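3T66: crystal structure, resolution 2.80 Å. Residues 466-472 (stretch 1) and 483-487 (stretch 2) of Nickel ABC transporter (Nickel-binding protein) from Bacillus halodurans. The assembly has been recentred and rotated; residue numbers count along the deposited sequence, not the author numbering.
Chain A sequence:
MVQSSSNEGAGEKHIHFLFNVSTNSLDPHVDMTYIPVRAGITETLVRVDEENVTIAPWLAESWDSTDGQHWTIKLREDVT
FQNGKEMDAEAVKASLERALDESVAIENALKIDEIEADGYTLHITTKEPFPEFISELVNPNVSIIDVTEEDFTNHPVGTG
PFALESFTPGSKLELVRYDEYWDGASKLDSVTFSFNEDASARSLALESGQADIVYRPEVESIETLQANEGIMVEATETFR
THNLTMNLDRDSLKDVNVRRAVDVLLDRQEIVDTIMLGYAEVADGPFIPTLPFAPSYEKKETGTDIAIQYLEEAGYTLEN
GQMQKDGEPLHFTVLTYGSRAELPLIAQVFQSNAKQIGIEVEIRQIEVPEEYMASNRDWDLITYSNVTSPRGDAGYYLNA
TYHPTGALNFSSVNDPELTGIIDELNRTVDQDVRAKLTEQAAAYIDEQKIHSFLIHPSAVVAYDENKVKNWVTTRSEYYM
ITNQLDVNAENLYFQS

Stretch 1 466-472: NKVKNWV
Stretch 2 (483-487) NQLDV

The two stretches run antiparallel, with end-to-end directions 164° apart. Neither forms a regular strand, but one antiparallel bridge joins them at Lys469 and Asp486. The CA atoms pair Val468 with Val487 at 5.1 Å, Lys469 with Asp486 at 5.2 Å, and Asn470 with Leu485 at 5.3 Å. Together the stretches bury 360 Å².

Asn466 (phi/psi -100/-17, chi1 m) lies out of reach. Lys467 (-94/-40) has an all-t side chain, and its NZ is hydrogen-bonded elsewhere in the structure. Lys467 O accepts a CA-H...O contact from Val487 CA at 3.3 Å. Val468 (-105/128, chi1 t) points its CB away from stretch 2.

Lys469 (-121/138) makes the bridge. Lys469 N donates to Asp486 O at 3.0 Å, and Asp486 N donates to Lys469 O at 3.2 Å. The second bond is nearly straight, at 172°. This reciprocal pair uses backbone atoms alone and fixes the register. Asp486 is extended (-136/168). Both side chains are modelled only to CB, and both CB atoms point sideways.

Asn470 turns to positive phi (72/24) and directs its CB toward stretch 2. With chi1 m and chi2 -23°, Asn470 ND2 donates to Gln484 O at 3.1 Å, with an angle of 171°. A side chain thus satisfies a backbone carbonyl just beyond the bridge. Gln484 (-79/-33) has chi1 and chi2 both m.

Trp471 (-66/123, chi1 t, chi2 -94°) points its CB away, as does Leu485 (-46/133, chi1 m, chi2 t). The end of Leu485 nevertheless comes nearer. Leu485 CD2 lies at the indole edge, near the ring plane, 4.0 Å from Trp471 CE3 and 3.7 Å from Trp471 CA. This contact is apolar. Val472 (-108/131) makes no contact, nor does Asn483 (-57/-18, chi1 p).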

ATOM      1  N   ASN A 466     -17.714   1.133  22.602  1.00 60.04           N
ATOM      2  CA  ASN A 466     -17.865   1.295  24.047  1.00 60.99           C
ATOM      3  C   ASN A 466     -16.991   0.347  24.843  1.00 59.28           C
ATOM      4  O   ASN A 466     -16.766   0.543  26.029  1.00 59.66           O
ATOM      5  CB  ASN A 466     -19.354   1.182  24.454  1.00 62.46           C
ATOM      6  CG  ASN A 466     -20.243   2.362  23.871  1.00 67.90           C
ATOM      7  OD1 ASN A 466     -21.388   2.549  24.297  1.00 73.00           O
ATOM      8  ND2 ASN A 466     -19.701   3.146  22.908  1.00 70.94           N
ATOM      9  N   LYS A 467     -16.501  -0.684  24.178  1.00 57.20           N
ATOM     10  CA  LYS A 467     -15.551  -1.570  24.797  1.00 54.85           C
ATOM     11  C   LYS A 467     -14.122  -1.150  24.469  1.00 53.83           C
ATOM     12  O   LYS A 467     -13.261  -1.188  25.345  1.00 53.82           O
ATOM     13  CB  LYS A 467     -15.795  -3.019  24.377  1.00 54.06           C
ATOM     14  CG  LYS A 467     -14.878  -4.008  25.100  1.00 53.19           C
ATOM     15  CD  LYS A 467     -15.046  -5.447  24.617  1.00 52.36           C
ATOM     16  CE  LYS A 467     -14.341  -6.420  25.532  1.00 52.02           C
ATOM     17  NZ  LYS A 467     -14.199  -7.758  24.887  1.00 52.43           N
ATOM     18  N   VAL A 468     -13.896  -0.731  23.224  1.00 52.37           N
ATOM     19  CA  VAL A 468     -12.569  -0.706  22.631  1.00 51.17           C
ATOM     20  C   VAL A 468     -12.050   0.704  22.569  1.00 50.68           C
ATOM     21  O   VAL A 468     -12.729   1.576  22.049  1.00 51.12           O
ATOM     22  CB  VAL A 468     -12.606  -1.311  21.205  1.00 51.21           C
ATOM     23  CG1 VAL A 468     -11.346  -1.005  20.451  1.00 51.29           C
ATOM     24  CG2 VAL A 468     -12.794  -2.783  21.265  1.00 49.41           C
ATOM     25  N   LYS A 469     -10.846   0.932  23.080  1.00 50.15           N
ATOM     26  CA  LYS A 469     -10.291   2.298  23.173  1.00 50.39           C
ATOM     27  C   LYS A 469      -9.014   2.348  22.405  1.00 50.04           C
ATOM     28  O   LYS A 469      -8.248   1.401  22.495  1.00 50.89           O
ATOM     29  CB  LYS A 469     -10.008   2.699  24.641  1.00 50.19           C
ATOM     30  N   ASN A 470      -8.778   3.419  21.648  1.00 49.43           N
ATOM     31  CA  ASN A 470      -7.487   3.605  20.972  1.00 48.66           C
ATOM     32  C   ASN A 470      -7.248   2.684  19.820  1.00 48.91           C
ATOM     33  O   ASN A 470      -6.110   2.406  19.466  1.00 49.33           O
ATOM     34  CB  ASN A 470      -6.337   3.364  21.918  1.00 48.38           C
ATOM     35  CG  ASN A 470      -6.402   4.226  23.118  1.00 49.29           C
ATOM     36  OD1 ASN A 470      -7.019   5.275  23.096  1.00 51.94           O
ATOM     37  ND2 ASN A 470      -5.742   3.810  24.182  1.00 50.02           N
ATOM     38  N   TRP A 471      -8.288   2.163  19.210  1.00 48.92           N
ATOM     39  CA  TRP A 471      -7.980   1.505  17.965  1.00 48.83           C
ATOM     40  C   TRP A 471      -7.501   2.568  16.981  1.00 49.34           C
ATOM     41  O   TRP A 471      -8.241   3.519  16.746  1.00 50.64           O
ATOM     42  CB  TRP A 471      -9.205   0.827  17.391  1.00 47.87           C
ATOM     43  CG  TRP A 471      -8.912   0.387  16.046  1.00 45.96           C
ATOM     44  CD1 TRP A 471      -9.164   1.068  14.891  1.00 44.85           C
ATOM     45  CD2 TRP A 471      -8.220  -0.825  15.668  1.00 44.20           C
ATOM     46  NE1 TRP A 471      -8.705   0.330  13.815  1.00 46.64           N
ATOM     47  CE2 TRP A 471      -8.130  -0.834  14.272  1.00 42.57           C
ATOM     48  CE3 TRP A 471      -7.685  -1.902  16.378  1.00 42.35           C
ATOM     49  CZ2 TRP A 471      -7.524  -1.867  13.583  1.00 39.55           C
ATOM     50  CZ3 TRP A 471      -7.114  -2.933  15.683  1.00 39.78           C
ATOM     51  CH2 TRP A 471      -7.032  -2.912  14.313  1.00 38.34           C
ATOM     52  N   VAL A 472      -6.305   2.445  16.410  1.00 49.17           N
ATOM     53  CA  VAL A 472      -5.966   3.261  15.211  1.00 49.03           C
ATOM     54  C   VAL A 472      -5.952   2.335  14.017  1.00 48.80           C
ATOM     55  O   VAL A 472      -5.364   1.272  14.102  1.00 49.62           O
ATOM     56  CB  VAL A 472      -4.595   4.012  15.325  1.00 48.09           C
ATOM     57  N   ASN A 483       0.355  -2.294  21.749  1.00 44.16           N
ATOM     58  CA  ASN A 483       0.276  -1.954  23.179  1.00 44.47           C
ATOM     59  C   ASN A 483      -0.712  -0.842  23.514  1.00 45.43           C
ATOM     60  O   ASN A 483      -1.124  -0.685  24.633  1.00 46.23           O
ATOM     61  CB  ASN A 483       1.662  -1.613  23.733  1.00 43.94           C
ATOM     62  CG  ASN A 483       2.332  -0.444  23.001  1.00 44.33           C
ATOM     63  OD1 ASN A 483       1.877   0.022  21.945  1.00 42.56           O
ATOM     64  ND2 ASN A 483       3.433   0.042  23.574  1.00 46.01           N
ATOM     65  N   GLN A 484      -1.116  -0.062  22.541  1.00 46.58           N
ATOM     66  CA  GLN A 484      -1.891   1.089  22.882  1.00 47.31           C
ATOM     67  C   GLN A 484      -3.327   0.704  23.160  1.00 47.31           C
ATOM     68  O   GLN A 484      -3.927   1.288  24.018  1.00 47.10           O
ATOM     69  CB  GLN A 484      -1.724   2.190  21.817  1.00 47.82           C
ATOM     70  CG  GLN A 484      -0.392   2.989  21.958  1.00 49.80           C
ATOM     71  CD  GLN A 484      -0.129   3.478  23.409  1.00 56.08           C
ATOM     72  OE1 GLN A 484      -0.975   4.159  24.024  1.00 60.30           O
ATOM     73  NE2 GLN A 484       1.041   3.128  23.957  1.00 54.80           N
ATOM     74  N   LEU A 485      -3.850  -0.306  22.474  1.00 47.74           N
ATOM     75  CA  LEU A 485      -5.205  -0.812  22.720  1.00 48.77           C
ATOM     76  C   LEU A 485      -5.610  -1.035  24.189  1.00 49.48           C
ATOM     77  O   LEU A 485      -4.849  -1.637  24.952  1.00 50.70           O
ATOM     78  CB  LEU A 485      -5.327  -2.154  22.058  1.00 48.85           C
ATOM     79  CG  LEU A 485      -5.692  -2.281  20.582  1.00 50.39           C
ATOM     80  CD1 LEU A 485      -6.250  -3.673  20.345  1.00 47.74           C
ATOM     81  CD2 LEU A 485      -6.721  -1.239  20.179  1.00 52.44           C
ATOM     82  N   ASP A 486      -6.794  -0.575  24.596  1.00 49.27           N
ATOM     83  CA  ASP A 486      -7.320  -0.971  25.918  1.00 50.11           C
ATOM     84  C   ASP A 486      -8.790  -1.339  25.831  1.00 50.10           C
ATOM     85  O   ASP A 486      -9.413  -1.080  24.807  1.00 49.73           O
ATOM     86  CB  ASP A 486      -7.094   0.079  27.054  1.00 50.34           C
ATOM     87  N   VAL A 487      -9.307  -1.952  26.909  1.00 50.07           N
ATOM     88  CA  VAL A 487     -10.729  -2.254  27.082  1.00 50.11           C
ATOM     89  C   VAL A 487     -11.343  -1.415  28.209  1.00 50.01           C
ATOM     90  O   VAL A 487     -11.388  -0.188  28.144  1.00 49.34           O
ATOM     91  CB  VAL A 487     -10.967  -3.741  27.388  1.00 49.37           C
TER